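Local coordinates for protein MccF (Escherichia coli, PDB 4IIY) that confers self-immunity to the antibiotic microcin C7, probably by acting as a serine carboxypeptidase of the S66 family on the toxin, at residues Phe69-Phe75 with Val179-Tyr183; Ile113-Ile117 with Pro166-Phe172; Asp120-Leu126 with Asp146-Leu150; Phe268-Ser272 with Phe334-His338. The protein carries 1 engineered substitution. One frame throughout, in Å; residues are numbered along the deposited sequence.

Contact 1: Phe69-Phe75 with Val179-Tyr183; sequences FLQRKGF and VDITY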
# COMPACT_ATOMS: atom_id res chain seq x y z
N PHE B 69 -22.09 -14.72 21.55
CA PHE B 69 -21.20 -14.32 22.63
C PHE B 69 -21.63 -12.98 23.24
O PHE B 69 -21.77 -12.85 24.46
CB PHE B 69 -19.74 -14.27 22.15
CG PHE B 69 -18.77 -13.89 23.23
CD1 PHE B 69 -18.18 -14.87 24.03
CD2 PHE B 69 -18.43 -12.57 23.45
CE1 PHE B 69 -17.29 -14.52 25.03
CE2 PHE B 69 -17.53 -12.22 24.45
CZ PHE B 69 -16.97 -13.20 25.24
N LEU B 70 -21.85 -11.98 22.40
CA LEU B 70 -22.24 -10.67 22.92
C LEU B 70 -23.67 -10.66 23.47
O LEU B 70 -23.94 -9.97 24.46
CB LEU B 70 -22.05 -9.57 21.87
CG LEU B 70 -20.61 -9.24 21.49
CD1 LEU B 70 -20.59 -8.18 20.39
CD2 LEU B 70 -19.80 -8.79 22.69
N GLN B 71 -24.57 -11.40 22.85
CA GLN B 71 -25.93 -11.49 23.39
C GLN B 71 -25.94 -12.10 24.78
O GLN B 71 -26.68 -11.65 25.66
CB GLN B 71 -26.85 -12.27 22.45
CG GLN B 71 -27.17 -11.50 21.18
CD GLN B 71 -27.98 -12.30 20.19
OE1 GLN B 71 -27.91 -13.53 20.16
NE2 GLN B 71 -28.75 -11.61 19.36
N ARG B 72 -25.12 -13.12 25.01
CA ARG B 72 -25.08 -13.75 26.32
C ARG B 72 -24.51 -12.81 27.38
O ARG B 72 -24.77 -12.97 28.57
CB ARG B 72 -24.30 -15.07 26.29
CG ARG B 72 -25.04 -16.20 25.60
CD ARG B 72 -24.29 -17.51 25.76
NE ARG B 72 -24.84 -18.57 24.92
CZ ARG B 72 -25.82 -19.39 25.30
NH1 ARG B 72 -26.37 -19.26 26.50
NH2 ARG B 72 -26.26 -20.33 24.47
N LYS B 73 -23.73 -11.82 26.95
CA LYS B 73 -23.23 -10.78 27.85
C LYS B 73 -24.29 -9.74 28.16
O LYS B 73 -24.07 -8.86 28.99
CB LYS B 73 -22.00 -10.08 27.27
CG LYS B 73 -20.78 -10.97 27.11
CD LYS B 73 -20.29 -11.53 28.43
CE LYS B 73 -19.01 -12.32 28.20
NZ LYS B 73 -18.41 -12.83 29.45
N GLY B 74 -25.42 -9.80 27.46
CA GLY B 74 -26.53 -8.90 27.73
C GLY B 74 -26.73 -7.78 26.72
O GLY B 74 -27.64 -6.96 26.89
N PHE B 75 -25.92 -7.75 25.67
CA PHE B 75 -26.06 -6.70 24.66
C PHE B 75 -27.18 -7.00 23.69
O PHE B 75 -27.44 -8.16 23.36
CB PHE B 75 -24.74 -6.49 23.90
CG PHE B 75 -23.66 -5.90 24.75
CD1 PHE B 75 -23.72 -4.58 25.15
CD2 PHE B 75 -22.59 -6.68 25.19
CE1 PHE B 75 -22.74 -4.04 25.97
CE2 PHE B 75 -21.60 -6.14 25.99
CZ PHE B 75 -21.67 -4.82 26.37
N VAL B 179 -10.89 -15.43 23.70
CA VAL B 179 -11.96 -14.45 23.53
C VAL B 179 -12.33 -13.79 24.85
O VAL B 179 -12.72 -12.63 24.87
CB VAL B 179 -13.21 -15.07 22.85
CG1 VAL B 179 -13.88 -16.12 23.75
CG2 VAL B 179 -14.20 -13.99 22.45
N ASP B 180 -12.18 -14.50 25.96
CA ASP B 180 -12.54 -13.94 27.26
C ASP B 180 -11.62 -12.80 27.65
O ASP B 180 -12.04 -11.83 28.29
CB ASP B 180 -12.57 -15.04 28.32
CG ASP B 180 -13.57 -16.13 27.99
OD1 ASP B 180 -14.72 -15.78 27.66
OD2 ASP B 180 -13.21 -17.33 28.04
N ILE B 181 -10.35 -12.90 27.27
CA ILE B 181 -9.38 -11.86 27.57
C ILE B 181 -9.65 -10.62 26.70
O ILE B 181 -9.59 -9.49 27.18
CB ILE B 181 -7.95 -12.39 27.39
CG1 ILE B 181 -7.74 -13.68 28.21
CG2 ILE B 181 -6.93 -11.35 27.77
CD1 ILE B 181 -8.08 -13.54 29.69
N THR B 182 -9.96 -10.84 25.43
CA THR B 182 -10.39 -9.75 24.56
C THR B 182 -11.60 -9.03 25.15
O THR B 182 -11.64 -7.80 25.24
CB THR B 182 -10.72 -10.29 23.17
OG1 THR B 182 -9.52 -10.86 22.62
CG2 THR B 182 -11.27 -9.20 22.25
N TYR B 183 -12.59 -9.80 25.57
CA TYR B 183 -13.79 -9.21 26.12
C TYR B 183 -13.53 -8.41 27.39
O TYR B 183 -14.07 -7.32 27.57
CB TYR B 183 -14.87 -10.26 26.37
CG TYR B 183 -16.12 -9.62 26.92
CD1 TYR B 183 -16.97 -8.92 26.08
CD2 TYR B 183 -16.42 -9.66 28.28
CE1 TYR B 183 -18.11 -8.29 26.58
CE2 TYR B 183 -17.55 -9.03 28.78
CZ TYR B 183 -18.40 -8.36 27.92
OH TYR B 183 -19.54 -7.73 28.39
O HOH W 1 -15.82 -13.38 28.65

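Contact 2: Ile113-Ile117 with Pro166-Phe172; sequences IMSTI and PALIPSF. With 1EI (5'-O-(L-alpha-glutamylsulfamoyl)inosine), chain K.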
# COMPACT_ATOMS: atom_id res chain seq x y z
N ILE B 113 -21.06 1.41 17.55
CA ILE B 113 -21.06 0.95 16.17
C ILE B 113 -19.78 0.14 15.95
O ILE B 113 -18.68 0.68 16.05
CB ILE B 113 -21.13 2.14 15.19
CG1 ILE B 113 -22.47 2.87 15.36
CG2 ILE B 113 -20.94 1.69 13.75
CD1 ILE B 113 -22.60 4.14 14.52
N MET B 114 -19.95 -1.15 15.67
CA MET B 114 -18.86 -2.13 15.65
C MET B 114 -18.71 -2.76 14.27
O MET B 114 -19.69 -3.22 13.67
CB MET B 114 -19.15 -3.23 16.68
CG MET B 114 -18.11 -4.35 16.72
SD MET B 114 -18.51 -5.63 17.95
CE MET B 114 -18.20 -4.72 19.47
N SER B 115 -17.49 -2.77 13.75
CA SER B 115 -17.20 -3.45 12.50
C SER B 115 -17.44 -4.95 12.62
O SER B 115 -17.12 -5.54 13.65
CB SER B 115 -15.74 -3.20 12.15
OG SER B 115 -15.35 -3.92 11.01
N THR B 116 -17.99 -5.57 11.58
CA THR B 116 -18.04 -7.04 11.57
C THR B 116 -16.65 -7.65 11.29
O THR B 116 -16.26 -8.64 11.92
CB THR B 116 -19.03 -7.58 10.53
OG1 THR B 116 -18.66 -7.09 9.23
CG2 THR B 116 -20.47 -7.18 10.86
N ILE B 117 -15.93 -7.05 10.34
CA ILE B 117 -14.62 -7.49 9.89
C ILE B 117 -14.07 -6.42 8.95
O ILE B 117 -14.82 -5.56 8.48
CB ILE B 117 -14.70 -8.86 9.15
CG1 ILE B 117 -13.34 -9.56 9.10
CG2 ILE B 117 -15.29 -8.68 7.75
CD1 ILE B 117 -13.46 -11.07 8.84
N PRO B 166 -11.92 -4.67 19.09
CA PRO B 166 -12.63 -5.81 18.50
C PRO B 166 -13.57 -5.50 17.35
O PRO B 166 -14.33 -4.52 17.38
CB PRO B 166 -13.45 -6.34 19.68
CG PRO B 166 -12.64 -6.01 20.88
CD PRO B 166 -11.85 -4.76 20.56
N ALA B 167 -13.52 -6.38 16.35
CA ALA B 167 -14.54 -6.52 15.33
C ALA B 167 -15.32 -7.80 15.63
O ALA B 167 -14.76 -8.78 16.12
CB ALA B 167 -13.92 -6.56 13.94
N LEU B 168 -16.61 -7.79 15.35
CA LEU B 168 -17.50 -8.84 15.81
C LEU B 168 -17.04 -10.24 15.43
O LEU B 168 -16.97 -11.13 16.28
CB LEU B 168 -18.90 -8.56 15.28
CG LEU B 168 -19.99 -9.59 15.59
CD1 LEU B 168 -20.20 -9.74 17.07
CD2 LEU B 168 -21.28 -9.22 14.87
N ILE B 169 -16.71 -10.43 14.16
CA ILE B 169 -16.41 -11.76 13.65
C ILE B 169 -15.03 -12.29 14.08
O ILE B 169 -14.95 -13.31 14.76
CB ILE B 169 -16.67 -11.86 12.12
CG1 ILE B 169 -18.15 -11.56 11.82
CG2 ILE B 169 -16.25 -13.22 11.58
CD1 ILE B 169 -18.49 -11.52 10.33
N PRO B 170 -13.94 -11.59 13.72
CA PRO B 170 -12.65 -12.15 14.13
C PRO B 170 -12.45 -12.11 15.64
O PRO B 170 -11.87 -13.03 16.20
CB PRO B 170 -11.63 -11.25 13.41
CG PRO B 170 -12.36 -9.96 13.18
CD PRO B 170 -13.79 -10.36 12.93
N SER B 171 -12.92 -11.06 16.30
CA SER B 171 -12.58 -10.90 17.71
C SER B 171 -13.50 -11.67 18.64
O SER B 171 -13.05 -12.37 19.55
CB SER B 171 -12.56 -9.42 18.10
OG SER B 171 -11.75 -8.66 17.22
N PHE B 172 -14.81 -11.50 18.46
CA PHE B 172 -15.76 -12.13 19.37
C PHE B 172 -16.23 -13.51 18.91
O PHE B 172 -16.88 -14.21 19.67
CB PHE B 172 -16.92 -11.19 19.71
CG PHE B 172 -16.50 -10.02 20.56
CD1 PHE B 172 -15.87 -10.24 21.77
CD2 PHE B 172 -16.70 -8.72 20.14
CE1 PHE B 172 -15.45 -9.17 22.56
CE2 PHE B 172 -16.30 -7.65 20.93
CZ PHE B 172 -15.67 -7.88 22.13
O6 1EI K . -10.13 -18.05 6.42
C6 1EI K . -9.54 -17.57 7.41
N1 1EI K . -8.81 -18.34 8.24
C2 1EI K . -8.17 -17.84 9.31
N3 1EI K . -8.21 -16.54 9.65
C5 1EI K . -9.62 -16.13 7.71
C4 1EI K . -8.90 -15.66 8.90
N7 1EI K . -10.22 -15.04 7.17
C8 1EI K . -9.91 -13.98 7.95
N9 1EI K . -9.12 -14.36 8.96
C1' 1EI K . -8.57 -13.48 10.01
O4' 1EI K . -9.43 -12.39 10.30
C2' 1EI K . -7.28 -12.87 9.49
O2' 1EI K . -6.17 -13.70 9.84
C3' 1EI K . -7.23 -11.53 10.19
O3' 1EI K . -6.32 -11.59 11.28
C4' 1EI K . -8.63 -11.30 10.75
C5' 1EI K . -9.21 -9.97 10.29
O5' 1EI K . -9.37 -9.95 8.87
SBF 1EI K . -9.57 -8.59 8.18
OAE 1EI K . -10.39 -8.79 7.00
OAF 1EI K . -10.22 -7.74 9.14
NAQ 1EI K . -8.16 -8.06 7.83
C 1EI K . -7.86 -6.84 7.34
O 1EI K . -8.63 -5.92 7.09
CA 1EI K . -6.40 -6.57 7.12
N 1EI K . -5.61 -7.76 7.37
CB 1EI K . -6.18 -6.04 5.71
CG 1EI K . -5.09 -4.97 5.68
CD 1EI K . -3.72 -5.61 5.68
OE1 1EI K . -3.60 -6.80 6.05
OE2 1EI K . -2.75 -4.92 5.31

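Contact 3: Asp120-Leu126 with Asp146-Leu150; sequences DNSNSLL and DTTAL. With 1EI (5'-O-(L-alpha-glutamylsulfamoyl)inosine), chain K.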
# COMPACT_ATOMS: atom_id res chain seq x y z
N ASP B 120 -10.32 -4.63 2.66
CA ASP B 120 -9.44 -3.78 1.85
C ASP B 120 -10.05 -2.42 1.50
O ASP B 120 -9.32 -1.54 1.04
CB ASP B 120 -9.10 -4.48 0.53
CG ASP B 120 -8.23 -5.69 0.71
OD1 ASP B 120 -7.00 -5.52 0.80
OD2 ASP B 120 -8.78 -6.81 0.74
N ASN B 121 -11.36 -2.26 1.67
CA ASN B 121 -12.09 -1.26 0.89
C ASN B 121 -12.84 -0.18 1.66
O ASN B 121 -13.61 0.58 1.06
CB ASN B 121 -13.02 -1.97 -0.10
CG ASN B 121 -12.25 -2.81 -1.08
OD1 ASN B 121 -12.43 -4.02 -1.16
ND2 ASN B 121 -11.34 -2.18 -1.80
N SER B 122 -12.63 -0.07 2.96
CA SER B 122 -13.39 0.93 3.70
C SER B 122 -12.99 2.36 3.35
O SER B 122 -13.81 3.27 3.48
CB SER B 122 -13.38 0.69 5.21
OG SER B 122 -12.15 1.07 5.79
N ASN B 123 -11.76 2.57 2.86
CA ASN B 123 -11.38 3.92 2.46
C ASN B 123 -12.32 4.51 1.40
O ASN B 123 -12.50 5.73 1.34
CB ASN B 123 -9.90 4.05 2.05
CG ASN B 123 -9.56 3.33 0.74
OD1 ASN B 123 -10.11 2.27 0.43
ND2 ASN B 123 -8.64 3.91 -0.04
N SER B 124 -12.92 3.66 0.57
CA SER B 124 -13.84 4.14 -0.46
C SER B 124 -15.01 4.93 0.12
O SER B 124 -15.58 5.78 -0.57
CB SER B 124 -14.42 2.99 -1.26
OG SER B 124 -13.45 2.34 -2.05
N LEU B 125 -15.41 4.61 1.35
CA LEU B 125 -16.61 5.18 1.94
C LEU B 125 -16.45 6.62 2.37
O LEU B 125 -17.45 7.32 2.57
CB LEU B 125 -17.04 4.39 3.18
CG LEU B 125 -17.79 3.07 3.02
CD1 LEU B 125 -17.02 2.06 2.19
CD2 LEU B 125 -18.14 2.52 4.39
N LEU B 126 -15.21 7.07 2.55
CA LEU B 126 -14.96 8.33 3.26
C LEU B 126 -15.64 9.58 2.70
O LEU B 126 -16.10 10.41 3.47
CB LEU B 126 -13.46 8.52 3.50
CG LEU B 126 -12.87 7.52 4.51
CD1 LEU B 126 -11.35 7.59 4.50
CD2 LEU B 126 -13.41 7.76 5.91
N ASP B 146 -8.47 -3.12 8.21
CA ASP B 146 -8.92 -2.19 7.16
C ASP B 146 -9.79 -1.05 7.68
O ASP B 146 -9.84 0.05 7.10
CB ASP B 146 -9.68 -2.93 6.07
CG ASP B 146 -10.14 -2.00 4.97
OD1 ASP B 146 -9.28 -1.54 4.21
OD2 ASP B 146 -11.35 -1.71 4.91
N THR B 147 -10.53 -1.32 8.76
CA THR B 147 -11.43 -0.31 9.30
C THR B 147 -10.69 0.92 9.86
O THR B 147 -11.31 1.96 10.12
CB THR B 147 -12.37 -0.94 10.34
OG1 THR B 147 -12.77 -2.23 9.85
CG2 THR B 147 -13.61 -0.08 10.54
N THR B 148 -9.38 0.80 10.01
CA THR B 148 -8.53 1.96 10.27
C THR B 148 -8.89 3.16 9.40
O THR B 148 -8.85 4.30 9.85
CB THR B 148 -7.05 1.60 10.01
OG1 THR B 148 -6.62 0.60 10.93
CG2 THR B 148 -6.14 2.82 10.16
N ALA B 149 -9.20 2.92 8.13
CA ALA B 149 -9.50 4.05 7.25
C ALA B 149 -10.67 4.88 7.80
O ALA B 149 -10.64 6.12 7.75
CB ALA B 149 -9.80 3.57 5.83
N LEU B 150 -11.68 4.21 8.33
CA LEU B 150 -12.82 4.88 8.94
C LEU B 150 -12.50 5.49 10.30
O LEU B 150 -12.90 6.61 10.60
CB LEU B 150 -14.01 3.94 9.10
CG LEU B 150 -14.48 3.21 7.85
CD1 LEU B 150 -15.78 2.49 8.16
CD2 LEU B 150 -14.66 4.19 6.68
O6 1EI K . -10.13 -18.05 6.42
C6 1EI K . -9.54 -17.57 7.41
N1 1EI K . -8.81 -18.34 8.24
C2 1EI K . -8.17 -17.84 9.31
N3 1EI K . -8.21 -16.54 9.65
C5 1EI K . -9.62 -16.13 7.71
C4 1EI K . -8.90 -15.66 8.90
N7 1EI K . -10.22 -15.04 7.17
C8 1EI K . -9.91 -13.98 7.95
N9 1EI K . -9.12 -14.36 8.96
C1' 1EI K . -8.57 -13.48 10.01
O4' 1EI K . -9.43 -12.39 10.30
C2' 1EI K . -7.28 -12.87 9.49
O2' 1EI K . -6.17 -13.70 9.84
C3' 1EI K . -7.23 -11.53 10.19
O3' 1EI K . -6.32 -11.59 11.28
C4' 1EI K . -8.63 -11.30 10.75
C5' 1EI K . -9.21 -9.97 10.29
O5' 1EI K . -9.37 -9.95 8.87
SBF 1EI K . -9.57 -8.59 8.18
OAE 1EI K . -10.39 -8.79 7.00
OAF 1EI K . -10.22 -7.74 9.14
NAQ 1EI K . -8.16 -8.06 7.83
C 1EI K . -7.86 -6.84 7.34
O 1EI K . -8.63 -5.92 7.09
CA 1EI K . -6.40 -6.57 7.12
N 1EI K . -5.61 -7.76 7.37
CB 1EI K . -6.18 -6.04 5.71
CG 1EI K . -5.09 -4.97 5.68
CD 1EI K . -3.72 -5.61 5.68
OE1 1EI K . -3.60 -6.80 6.05
OE2 1EI K . -2.75 -4.92 5.31
O HOH W 2 -9.41 0.78 2.87

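Contact 4: Phe268-Ser272 with Phe334-His338; sequences FIEDS and FDCSH. With 1EI (5'-O-(L-alpha-glutamylsulfamoyl)inosine), chain K; EDO (1,2-ethanediol), chain L.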
# COMPACT_ATOMS: atom_id res chain seq x y z
N PHE B 268 1.22 4.64 16.82
CA PHE B 268 0.78 3.25 17.00
C PHE B 268 0.57 2.64 15.61
O PHE B 268 -0.21 3.17 14.81
CB PHE B 268 -0.53 3.21 17.80
CG PHE B 268 -1.25 1.90 17.69
CD1 PHE B 268 -0.71 0.74 18.22
CD2 PHE B 268 -2.48 1.82 17.04
CE1 PHE B 268 -1.37 -0.48 18.10
CE2 PHE B 268 -3.15 0.60 16.92
CZ PHE B 268 -2.59 -0.54 17.45
N ILE B 269 1.29 1.56 15.34
CA ILE B 269 1.17 0.87 14.05
C ILE B 269 1.19 -0.64 14.25
O ILE B 269 1.92 -1.18 15.10
CB ILE B 269 2.28 1.28 13.06
CG1 ILE B 269 3.63 1.31 13.76
CG2 ILE B 269 1.95 2.62 12.42
CD1 ILE B 269 4.82 1.46 12.82
N GLU B 270 0.35 -1.33 13.48
CA GLU B 270 0.38 -2.79 13.45
C GLU B 270 0.10 -3.25 12.03
O GLU B 270 -0.57 -2.55 11.26
CB GLU B 270 -0.61 -3.40 14.44
CG GLU B 270 -2.09 -3.14 14.14
CD GLU B 270 -2.75 -4.22 13.28
OE1 GLU B 270 -2.29 -5.39 13.28
OE2 GLU B 270 -3.76 -3.90 12.59
N ASP B 271 0.63 -4.41 11.68
CA ASP B 271 0.32 -5.04 10.39
C ASP B 271 0.10 -6.54 10.59
O ASP B 271 0.41 -7.08 11.65
CB ASP B 271 1.40 -4.77 9.33
CG ASP B 271 1.27 -3.40 8.69
OD1 ASP B 271 0.21 -3.14 8.08
OD2 ASP B 271 2.23 -2.59 8.77
N SER B 272 -0.41 -7.19 9.55
CA SER B 272 -0.79 -8.59 9.59
C SER B 272 -0.35 -9.35 8.35
O SER B 272 -0.59 -8.90 7.23
CB SER B 272 -2.31 -8.71 9.73
OG SER B 272 -2.78 -10.01 9.37
N PHE B 334 2.84 -4.73 21.53
CA PHE B 334 1.59 -4.42 22.22
C PHE B 334 0.46 -5.31 21.67
O PHE B 334 0.38 -5.55 20.46
CB PHE B 334 1.26 -2.93 22.06
CG PHE B 334 0.10 -2.43 22.90
CD1 PHE B 334 0.05 -2.65 24.27
CD2 PHE B 334 -0.91 -1.69 22.32
CE1 PHE B 334 -1.01 -2.17 25.03
CE2 PHE B 334 -1.96 -1.19 23.07
CZ PHE B 334 -2.01 -1.43 24.43
N ASP B 335 -0.40 -5.79 22.57
CA ASP B 335 -1.47 -6.71 22.21
C ASP B 335 -2.71 -5.97 21.73
O ASP B 335 -3.80 -6.09 22.30
CB ASP B 335 -1.81 -7.62 23.39
CG ASP B 335 -0.65 -8.52 23.76
OD1 ASP B 335 -0.39 -9.49 23.01
OD2 ASP B 335 0.03 -8.24 24.78
N CYS B 336 -2.54 -5.19 20.67
CA CYS B 336 -3.65 -4.49 20.05
C CYS B 336 -3.41 -4.56 18.55
O CYS B 336 -2.82 -3.65 17.96
CB CYS B 336 -3.73 -3.04 20.57
SG CYS B 336 -5.18 -2.13 20.03
N SER B 337 -3.83 -5.67 17.96
CA SER B 337 -3.44 -5.99 16.59
C SER B 337 -4.31 -7.14 16.11
O SER B 337 -5.41 -7.34 16.63
CB SER B 337 -1.96 -6.37 16.55
OG SER B 337 -1.73 -7.59 17.22
N HIS B 338 -3.82 -7.89 15.13
CA HIS B 338 -4.54 -9.06 14.62
C HIS B 338 -4.31 -10.32 15.47
O HIS B 338 -4.95 -11.35 15.22
CB HIS B 338 -4.11 -9.37 13.19
CG HIS B 338 -4.62 -8.42 12.15
ND1 HIS B 338 -4.28 -7.08 12.11
CD2 HIS B 338 -5.41 -8.64 11.07
CE1 HIS B 338 -4.86 -6.52 11.05
NE2 HIS B 338 -5.54 -7.44 10.41
O6 1EI K . -10.13 -18.05 6.42
C6 1EI K . -9.54 -17.57 7.41
N1 1EI K . -8.81 -18.34 8.24
C2 1EI K . -8.17 -17.84 9.31
N3 1EI K . -8.21 -16.54 9.65
C5 1EI K . -9.62 -16.13 7.71
C4 1EI K . -8.90 -15.66 8.90
N7 1EI K . -10.22 -15.04 7.17
C8 1EI K . -9.91 -13.98 7.95
N9 1EI K . -9.12 -14.36 8.96
C1' 1EI K . -8.57 -13.48 10.01
O4' 1EI K . -9.43 -12.39 10.30
C2' 1EI K . -7.28 -12.87 9.49
O2' 1EI K . -6.17 -13.70 9.84
C3' 1EI K . -7.23 -11.53 10.19
O3' 1EI K . -6.32 -11.59 11.28
C4' 1EI K . -8.63 -11.30 10.75
C5' 1EI K . -9.21 -9.97 10.29
O5' 1EI K . -9.37 -9.95 8.87
SBF 1EI K . -9.57 -8.59 8.18
OAE 1EI K . -10.39 -8.79 7.00
OAF 1EI K . -10.22 -7.74 9.14
NAQ 1EI K . -8.16 -8.06 7.83
C 1EI K . -7.86 -6.84 7.34
O 1EI K . -8.63 -5.92 7.09
CA 1EI K . -6.40 -6.57 7.12
N 1EI K . -5.61 -7.76 7.37
CB 1EI K . -6.18 -6.04 5.71
CG 1EI K . -5.09 -4.97 5.68
CD 1EI K . -3.72 -5.61 5.68
OE1 1EI K . -3.60 -6.80 6.05
OE2 1EI K . -2.75 -4.92 5.31
C1 EDO L . 3.83 -4.06 13.44
O1 EDO L . 2.89 -5.14 13.52
C2 EDO L . 5.20 -4.53 12.97
O2 EDO L . 5.12 -4.94 11.59
O HOH W 3 -1.13 -8.23 13.76

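Contact 1: Phe69-Phe75 with Val179-Tyr183
Lys73 lies lengthwise over one face of the Tyr183 ring, running from the hydroxyl end back toward the helix 178-191 that carries the tyrosine. Its CB starts beside the phenol, 3.6 Å from Tyr183 OH. A bend at chi2 (-62°) then lays the chain down on the ring: CG is 3.6 Å from Tyr183 CZ, CD is 3.7 Å from Tyr183 CE2, and CE makes a CH-pi contact over the face. The tip carries on past the ring to a water, which accepts from Lys73 NZ at 2.8 Å and donates to Asp180 OD1, also at 2.8 Å.

Phe69 meets the same tyrosine differently, turning its edge to the phenol face in an offset edge-to-face pair with planes at 76°. Its CE2 comes within 3.7 Å of Tyr183 CD1. One face of Phe69 receives CG2 of Val179, only 15° off the ring normal, while Asp180 OD1 sits at its edge. Phe75, just after Gly74, whose positive phi closes the helix end in a Schellman motif, brings CE2 to 3.5 Å from Tyr183 OH. Replaced by alanine, Tyr183 would probably leave a gap between the helices, the Phe69 edge without the face it points at and the aliphatic part of Lys73 without support.

No direct hydrogen bond joins the two segments. Their cohesion, away from the active site, rests on aromatic, aliphatic and CH-pi packing, and the charges of Lys73 and Asp180 are linked only through water at the side of the ring cluster.

Contact 2: Ile113-Ile117 with Pro166-Phe172
Two successive carbonyls, Ser115 O and Thr116 O, turn to the first turn of a short helix and take its leading N-H groups. The donors are Leu168 N, 2.9 Å from Ser115 O with an angle of 162°, and Ile169 N, 2.9 Å from Thr116 O at 158°. This joins the C-terminal end of strand 110-115, an inner strand of the mixed, mostly parallel sheet in the alpha/beta N-terminal domain, to the weakly bonded helix 168-172, which crosses the strand at about a right angle (81°).

The next residue, Pro170, has no N-H to offer; its CD instead packs 3.2 Å from Thr116 O, which is therefore approached by two successive residues. Within the helix segment, Ser171 OG accepts from Ala167 N at 3.0 Å, tying the start of the turn to a side chain one turn later. Pro166 O is buried with no polar partner. Arg62 donates to the carbonyls of Ile169 and Pro170.

Met114 supplies the apolar part. It runs out extended through chi1 and chi2 and bends only at chi3, which carries CE to the edge of the Phe172 ring, 3.8 Å from Phe172 CE2, with the sulfur also lying at that edge: a Met-aromatic contact. Phe172 also meets Phe186 edge-to-face.

At the opposite end the contact becomes pocket wall. Ile117 CG1 rests 3.9 Å from Pro170 CD. The same Ile117 CG1 is 3.6 Å from the sulfamoyl oxygen OAF of the bound inhibitor, and Pro170 CB lies 4.0 Å from its ribose atom O4'.

Contact 3: Asp120-Leu126 with Asp146-Leu150
Asp146 holds the start of the 120-126 turn with its carboxylate. With CG anti to the backbone N (chi1 -180°), the group reaches across to Ser122, whose N donates to OD2 at 2.9 Å on the syn lone pair, with an angle of 153°. The Ser122 hydroxyl sits in the same corner, its OG 2.8 Å from Asp146 O and 3.0 Å from Asp146 OD2. Which of the two takes its proton is not settled, and since Ser122 is modelled in two conformers, these hydroxyl contacts belong to one of them. Ala149 closes the corner with its CB against Ser122 and Asn123. The other carboxylate oxygen is held through water: a water donates to Asp146 OD1 at 2.7 Å and accepts from Asn123 N at 3.0 Å. Both carboxylate oxygens are therefore engaged, which should limit rotation of the group.

Beyond this bonded corner the packing is mostly apolar, with longer methyl-to-methyl spacings. Leu126 CD2 meets Leu150 CD2 at 3.9 Å, the two side chains crossing obliquely, and Leu125 CB stands 4.2 Å from that same Leu150 CD2. The outer side of the turn faces the second subunit: Asn121 ND2 donates to Ala277 O of that chain, and Asn123 ND2 to Gly251 O of its own chain and Arg281 O of the second.

On its other flank Asp146 N donates to the glutamyl carbonyl O of the inhibitor at 3.0 Å. That N-H follows Ala145, an engineered residue at the predicted nucleophile position, between strand 140-143 and helix 148-158; the arrangement is consistent with a nucleophile elbow whose backbone contributes to an oxyanion hole.

Contact 4: Phe268-Ser272 with Phe334-His338
Glu270 folds back to reach His338: chi1 of 66° sets CG between its backbone N and carbonyl carbon, and a second bend, chi2 91°, swings the carboxylate round to the imidazole. His338 ND1 donates to the syn lone pair of Glu270 OE1 at 2.9 Å, nearly in the ring plane and at an angle of 154°. OE2 is held from elsewhere, by Tyr164 and Asn245, so the carboxylate that orients the ring is itself fixed.

Over one ring face stands Ser272, its CB 3.3 Å from the imidazole centroid and almost on the normal. At the other nitrogen, the inhibitor's amine N donates to His338 NE2 at 3.1 Å. A water ties the two backbones, accepting from His338 N at 3.0 Å and donating to Asp271 O at 2.9 Å. On strand 266-270, Phe268 puts its edge to Cys336 O, with CZ 3.2 Å away; that buried carbonyl has no polar partner.

A leucine at His338 would probably leave Glu270 OE1 and the inhibitor amine without their ring-nitrogen partners.

Ala145, an engineered residue at the predicted nucleophile position, lies against His338; the geometry is consistent with the Ser-His-Glu catalytic triad of S66 peptidases.

Contacts 1, 2 and 3 are nested along the chain, with 3 inside the loop closed by 2 and 2 inside that closed by 1; contact 4 follows in the C-terminal part. Contacts 1 and 2, centres 12 Å apart, adjoin: helix 168-172 packs on strand 110-115 and on helices 60-72 and 178-191, with Phe69 against Phe172. Contacts 2 and 3 meet through a weak Ser115-Thr147 hydroxyl contact. Contact 4, on the eight-stranded mixed sheet, has its centre 15 Å from contact 2 and 17 Å from contact 3. Contacts 2, 3 and 4 all touch the inhibitor, so both parts of the chain line the pocket; contact 1 lies farther off, the Val179 side chain about 13 Å from the inhibitor.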